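Local coordinates for ParA (Salmonella enterica subsp. enterica serovar Newport str. SL317, PDB 3EZF), which probably acts as a P-loop ATPase in plasmid partition and, in its ADP-bound form, as a DNA-binding transcriptional regulator, at residues A[176-181]-A[210-215]; A[214-219]-A[259-264]. All blocks are in the same frame, centred on the assembly; numbering follows the deposited sequence.

Contact 1: A[176-181]-A[210-215]; sequences TAAQAM and IDDGFV
Thr176 and Asp212 meet tip to tip, the hydroxyl of one against the carboxylate of the other. The direct polar contact is a hydrogen bond of 2.7 Å from Thr176 OG1 to Asp212 OD1, received on the syn lone pair, the side of the other carboxylate oxygen. Thr176 is also the N-cap of helix 177-182: with chi1 at 63°, OG1 sits between the backbone N and the carbonyl carbon and accepts from Gln179 N at 3.3 Å. One hydroxyl thus gives to the aspartate and receives from the helix.

A water adds a second, indirect bridge. It accepts from Ala178 N and donates to Asp212 OD2 at 2.8 Å, and the same OD2 also takes the backbone N of Ser209.

Van der Waals contacts surround this polar pair: Ala178 CB touches Asp212 OD1 (3.4 Å) and, as the apolar part, Val215 CG1 (4.2 Å). The extended Gln179 side chain crosses Asp212 at about a right angle, its amide plane turned 76° from the carboxylate; its NE2 is hydrogen-bonded to Leu174 O. The neighbouring Asp211 forms a salt bridge with Arg293 of the second subunit.

The buried Asp212 carboxylate therefore has both oxygens engaged, by hydroxyl, backbone and water, close to the amino end of helix 177-182, whose dipole, with Ala178 N-H acting through the water, may favour its negative charge.

Contact 2: A[214-219]-A[259-264]; sequences FVASQW and LDPFLL
Ala216 CB sits over one face of the Phe262 ring, 4.1 Å from its centroid and 18° off the ring normal, a CH-pi contact displaced toward the rim near CZ. The same methyl meets Leu259 CD1 at 3.4 Å and Pro261 CG at 3.9 Å, so three side chains of 259-264 converge on one alanine.

Trp219 supplies the second half of the contact. Its CG stands anti to the backbone N (chi1 -170°), which sets that atom against Pro261 CB at 3.3 Å; the two side chains run alongside in opposing senses, with CD1 of the indole almost as near. Farther along the indole, Phe262 presents its edge to the face of the six-membered ring in an offset edge-to-face pair, the planes 85° apart and the centroids separated by 5.7 Å. CE2 of Phe262 is the atom that approaches, 3.8 Å from Trp219 CE3. Val215 CB lies more loosely at the edge of the phenyl ring.

In the next shell, the indole NE1 is hydrogen-bonded to Gln232 O. Met181 and Leu182 of helix 177-182 pack on the indole, while Leu154 and Thr255 touch the Phe262 ring. Ser217 and Leu259 both pack on His258 of the second subunit.

This is apolar helix packing within a P-loop NTPase domain of the ParA type, beside its parallel sheet: residues of 214-219, running from helix 212-216 into the start of helix 219-226, close over the first turn of helix 261-267, which follows strand 250-254.

Both contacts are buried and use helix 212-216, contact 1 joining it to helix 177-182 and contact 2 to helix 261-267; their centres lie about 9 Å apart. Contact 1 is built on a polar centre, a carboxylate and a capped helix start with a bridging water, whereas contact 2 has no hydrogen bond across it and relies on aromatic and aliphatic packing. They touch directly: Phe262 CZ comes 3.5 Å from Ala178 CB, so the phenyl ring of contact 2 also packs against the helix of contact 1. Val215 serves both, and each contact has residues reaching the second subunit, with Asp211 of contact 1 pairing there with an arginine and contact 2 adding packing.

Contact 1: A[176-181]-A[210-215]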
loop_
_atom_site.group_PDB
_atom_site.type_symbol
_atom_site.label_atom_id
_atom_site.label_comp_id
_atom_site.label_asym_id
_atom_site.label_seq_id
_atom_site.Cartn_x
_atom_site.Cartn_y
_atom_site.Cartn_z
ATOM N N THR A 176 15.474 12.344 1.262
ATOM C CA THR A 176 15.012 11.038 0.834
ATOM C C THR A 176 16.039 10.461 -0.136
ATOM O O THR A 176 16.908 11.177 -0.642
ATOM C CB THR A 176 13.662 11.115 0.112
ATOM O OG1 THR A 176 13.806 11.890 -1.083
ATOM C CG2 THR A 176 12.600 11.735 1.015
ATOM N N ALA A 177 15.939 9.157 -0.385
ATOM C CA ALA A 177 16.848 8.452 -1.282
ATOM C C ALA A 177 16.715 8.977 -2.712
ATOM O O ALA A 177 17.712 9.154 -3.423
ATOM C CB ALA A 177 16.559 6.955 -1.235
ATOM N N ALA A 178 15.481 9.228 -3.131
ATOM C CA ALA A 178 15.237 9.737 -4.472
ATOM C C ALA A 178 15.947 11.074 -4.648
ATOM O O ALA A 178 16.562 11.336 -5.675
ATOM C CB ALA A 178 13.748 9.892 -4.705
ATOM N N GLN A 179 15.862 11.908 -3.619
ATOM C CA GLN A 179 16.493 13.216 -3.634
ATOM C C GLN A 179 18.018 13.098 -3.569
ATOM O O GLN A 179 18.721 13.751 -4.347
ATOM C CB GLN A 179 15.963 14.049 -2.471
ATOM C CG GLN A 179 14.467 14.364 -2.572
ATOM C CD GLN A 179 13.861 14.847 -1.252
ATOM O OE1 GLN A 179 12.639 14.983 -1.133
ATOM N NE2 GLN A 179 14.712 15.102 -0.258
ATOM N N ALA A 180 18.531 12.261 -2.667
ATOM C CA ALA A 180 19.975 12.080 -2.540
ATOM C C ALA A 180 20.601 11.660 -3.861
ATOM O O ALA A 180 21.694 12.107 -4.211
ATOM C CB ALA A 180 20.279 11.070 -1.487
ATOM N N MET A 181 19.911 10.813 -4.614
ATOM C CA MET A 181 20.440 10.357 -5.896
ATOM C C MET A 181 20.580 11.500 -6.890
ATOM O O MET A 181 21.524 11.559 -7.665
ATOM C CB MET A 181 19.520 9.309 -6.503
ATOM C CG MET A 181 19.355 8.056 -5.684
ATOM S SD MET A 181 17.965 7.011 -6.336
ATOM C CE MET A 181 18.799 6.254 -7.660
ATOM N N ILE A 210 6.424 10.801 0.548
ATOM C CA ILE A 210 5.279 10.638 -0.335
ATOM C C ILE A 210 5.548 11.546 -1.529
ATOM O O ILE A 210 4.881 11.456 -2.565
ATOM C CB ILE A 210 3.951 11.049 0.348
ATOM C CG1 ILE A 210 2.778 10.862 -0.616
ATOM C CG2 ILE A 210 4.024 12.493 0.794
ATOM C CD1 ILE A 210 2.591 9.419 -1.074
ATOM N N ASP A 211 6.536 12.422 -1.363
ATOM C CA ASP A 211 6.927 13.348 -2.415
ATOM C C ASP A 211 7.639 12.615 -3.554
ATOM O O ASP A 211 7.420 12.916 -4.747
ATOM C CB ASP A 211 7.869 14.418 -1.870
ATOM C CG ASP A 211 7.170 15.727 -1.622
ATOM O OD1 ASP A 211 6.165 15.990 -2.321
ATOM O OD2 ASP A 211 7.631 16.494 -0.743
ATOM N N ASP A 212 8.492 11.658 -3.172
ATOM C CA ASP A 212 9.284 10.868 -4.120
ATOM C C ASP A 212 8.457 10.276 -5.252
ATOM O O ASP A 212 8.970 10.065 -6.346
ATOM C CB ASP A 212 10.041 9.752 -3.384
ATOM C CG ASP A 212 11.051 10.294 -2.374
ATOM O OD1 ASP A 212 11.593 11.396 -2.620
ATOM O OD2 ASP A 212 11.313 9.619 -1.349
ATOM N N GLY A 213 7.182 10.004 -4.983
ATOM C CA GLY A 213 6.308 9.462 -6.009
ATOM C C GLY A 213 6.254 10.450 -7.162
ATOM O O GLY A 213 6.344 10.084 -8.333
ATOM N N PHE A 214 6.107 11.722 -6.824
ATOM C CA PHE A 214 6.088 12.772 -7.831
ATOM C C PHE A 214 7.436 12.828 -8.534
ATOM O O PHE A 214 7.510 12.942 -9.756
ATOM C CB PHE A 214 5.747 14.108 -7.169
ATOM C CG PHE A 214 4.322 14.175 -6.709
ATOM C CD1 PHE A 214 3.919 13.520 -5.549
ATOM C CD2 PHE A 214 3.351 14.754 -7.516
ATOM C CE1 PHE A 214 2.566 13.428 -5.212
ATOM C CE2 PHE A 214 2.005 14.663 -7.181
ATOM C CZ PHE A 214 1.611 14.001 -6.034
ATOM N N VAL A 215 8.502 12.726 -7.750
ATOM C CA VAL A 215 9.850 12.742 -8.287
ATOM C C VAL A 215 9.961 11.702 -9.399
ATOM O O VAL A 215 10.501 11.991 -10.475
ATOM C CB VAL A 215 10.900 12.418 -7.180
ATOM C CG1 VAL A 215 12.313 12.473 -7.744
ATOM C CG2 VAL A 215 10.755 13.387 -6.030
HETATM O O HOH W 1 13.378 7.783 -1.432
#

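Contact 2: A[214-219]-A[259-264]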
loop_
_atom_site.group_PDB
_atom_site.type_symbol
_atom_site.label_atom_id
_atom_site.label_comp_id
_atom_site.label_asym_id
_atom_site.label_seq_id
_atom_site.Cartn_x
_atom_site.Cartn_y
_atom_site.Cartn_z
ATOM N N PHE A 214 6.107 11.722 -6.824
ATOM C CA PHE A 214 6.088 12.772 -7.831
ATOM C C PHE A 214 7.436 12.828 -8.534
ATOM O O PHE A 214 7.510 12.942 -9.756
ATOM C CB PHE A 214 5.747 14.108 -7.169
ATOM C CG PHE A 214 4.322 14.175 -6.709
ATOM C CD1 PHE A 214 3.919 13.520 -5.549
ATOM C CD2 PHE A 214 3.351 14.754 -7.516
ATOM C CE1 PHE A 214 2.566 13.428 -5.212
ATOM C CE2 PHE A 214 2.005 14.663 -7.181
ATOM C CZ PHE A 214 1.611 14.001 -6.034
ATOM N N VAL A 215 8.502 12.726 -7.750
ATOM C CA VAL A 215 9.850 12.742 -8.287
ATOM C C VAL A 215 9.961 11.702 -9.399
ATOM O O VAL A 215 10.501 11.991 -10.475
ATOM C CB VAL A 215 10.900 12.418 -7.180
ATOM C CG1 VAL A 215 12.313 12.473 -7.744
ATOM C CG2 VAL A 215 10.755 13.387 -6.030
ATOM N N ALA A 216 9.447 10.498 -9.144
ATOM C CA ALA A 216 9.513 9.424 -10.131
ATOM C C ALA A 216 8.779 9.798 -11.417
ATOM O O ALA A 216 9.334 9.708 -12.506
ATOM C CB ALA A 216 8.935 8.144 -9.550
ATOM N N SER A 217 7.534 10.235 -11.283
ATOM C CA SER A 217 6.714 10.620 -12.424
ATOM C C SER A 217 7.409 11.553 -13.399
ATOM O O SER A 217 6.876 11.832 -14.472
ATOM C CB SER A 217 5.435 11.298 -11.939
ATOM O OG SER A 217 4.748 10.474 -11.014
ATOM N N GLN A 218 8.599 12.021 -13.036
ATOM C CA GLN A 218 9.333 12.955 -13.863
ATOM C C GLN A 218 10.819 12.641 -13.816
ATOM O O GLN A 218 11.661 13.472 -14.163
ATOM C CB GLN A 218 9.046 14.354 -13.334
ATOM C CG GLN A 218 9.660 15.495 -14.103
ATOM C CD GLN A 218 9.165 16.832 -13.578
ATOM O OE1 GLN A 218 9.054 17.036 -12.354
ATOM N NE2 GLN A 218 8.861 17.757 -14.496
ATOM N N TRP A 219 11.133 11.416 -13.413
ATOM C CA TRP A 219 12.510 10.964 -13.289
ATOM C C TRP A 219 13.447 11.272 -14.457
ATOM O O TRP A 219 14.421 12.009 -14.276
ATOM C CB TRP A 219 12.553 9.459 -12.975
ATOM C CG TRP A 219 13.943 8.978 -12.601
ATOM C CD1 TRP A 219 14.788 8.238 -13.379
ATOM C CD2 TRP A 219 14.665 9.265 -11.390
ATOM N NE1 TRP A 219 15.983 8.046 -12.732
ATOM C CE2 TRP A 219 15.934 8.660 -11.507
ATOM C CE3 TRP A 219 14.360 9.967 -10.216
ATOM C CZ2 TRP A 219 16.906 8.745 -10.503
ATOM C CZ3 TRP A 219 15.320 10.054 -9.217
ATOM C CH2 TRP A 219 16.579 9.439 -9.366
ATOM N N LEU A 259 5.974 1.520 -9.774
ATOM C CA LEU A 259 7.157 2.381 -9.893
ATOM C C LEU A 259 8.129 1.773 -10.899
ATOM O O LEU A 259 8.243 0.548 -11.007
ATOM C CB LEU A 259 7.853 2.513 -8.534
ATOM C CG LEU A 259 7.958 3.905 -7.907
ATOM C CD1 LEU A 259 8.740 4.793 -8.850
ATOM C CD2 LEU A 259 6.579 4.491 -7.626
ATOM N N ASP A 260 8.815 2.610 -11.657
ATOM C CA ASP A 260 9.757 2.063 -12.608
ATOM C C ASP A 260 11.121 2.663 -12.377
ATOM O O ASP A 260 12.031 1.973 -11.936
ATOM C CB ASP A 260 9.311 2.312 -14.055
ATOM C CG ASP A 260 8.953 1.022 -14.794
ATOM O OD1 ASP A 260 8.994 1.040 -16.050
ATOM O OD2 ASP A 260 8.623 0.004 -14.131
ATOM N N PRO A 261 11.285 3.969 -12.636
ATOM C CA PRO A 261 12.638 4.468 -12.395
ATOM C C PRO A 261 13.249 3.979 -11.083
ATOM O O PRO A 261 14.425 3.660 -11.043
ATOM C CB PRO A 261 12.469 5.980 -12.472
ATOM C CG PRO A 261 11.008 6.194 -12.163
ATOM C CD PRO A 261 10.344 5.079 -12.873
ATOM N N PHE A 262 12.463 3.887 -10.018
ATOM C CA PHE A 262 13.018 3.414 -8.755
ATOM C C PHE A 262 13.237 1.910 -8.804
ATOM O O PHE A 262 14.303 1.430 -8.411
ATOM C CB PHE A 262 12.096 3.781 -7.581
ATOM C CG PHE A 262 11.992 5.273 -7.324
ATOM C CD1 PHE A 262 11.096 5.771 -6.384
ATOM C CD2 PHE A 262 12.782 6.179 -8.033
ATOM C CE1 PHE A 262 10.991 7.139 -6.154
ATOM C CE2 PHE A 262 12.678 7.551 -7.805
ATOM C CZ PHE A 262 11.778 8.026 -6.866
ATOM N N LEU A 263 12.232 1.171 -9.284
ATOM C CA LEU A 263 12.321 -0.291 -9.414
ATOM C C LEU A 263 13.529 -0.648 -10.286
ATOM O O LEU A 263 14.368 -1.466 -9.907
ATOM C CB LEU A 263 11.069 -0.837 -10.092
ATOM C CG LEU A 263 10.489 -2.189 -9.673
ATOM C CD1 LEU A 263 11.563 -3.245 -9.600
ATOM C CD2 LEU A 263 9.818 -2.020 -8.327
ATOM N N LEU A 264 13.587 -0.021 -11.461
ATOM C CA LEU A 264 14.660 -0.218 -12.429
ATOM C C LEU A 264 16.035 0.068 -11.810
ATOM O O LEU A 264 16.978 -0.707 -11.982
ATOM C CB LEU A 264 14.436 0.685 -13.650
ATOM C CG LEU A 264 13.505 0.308 -14.818
ATOM C CD1 LEU A 264 14.213 -0.653 -15.728
ATOM C CD2 LEU A 264 12.218 -0.285 -14.321
#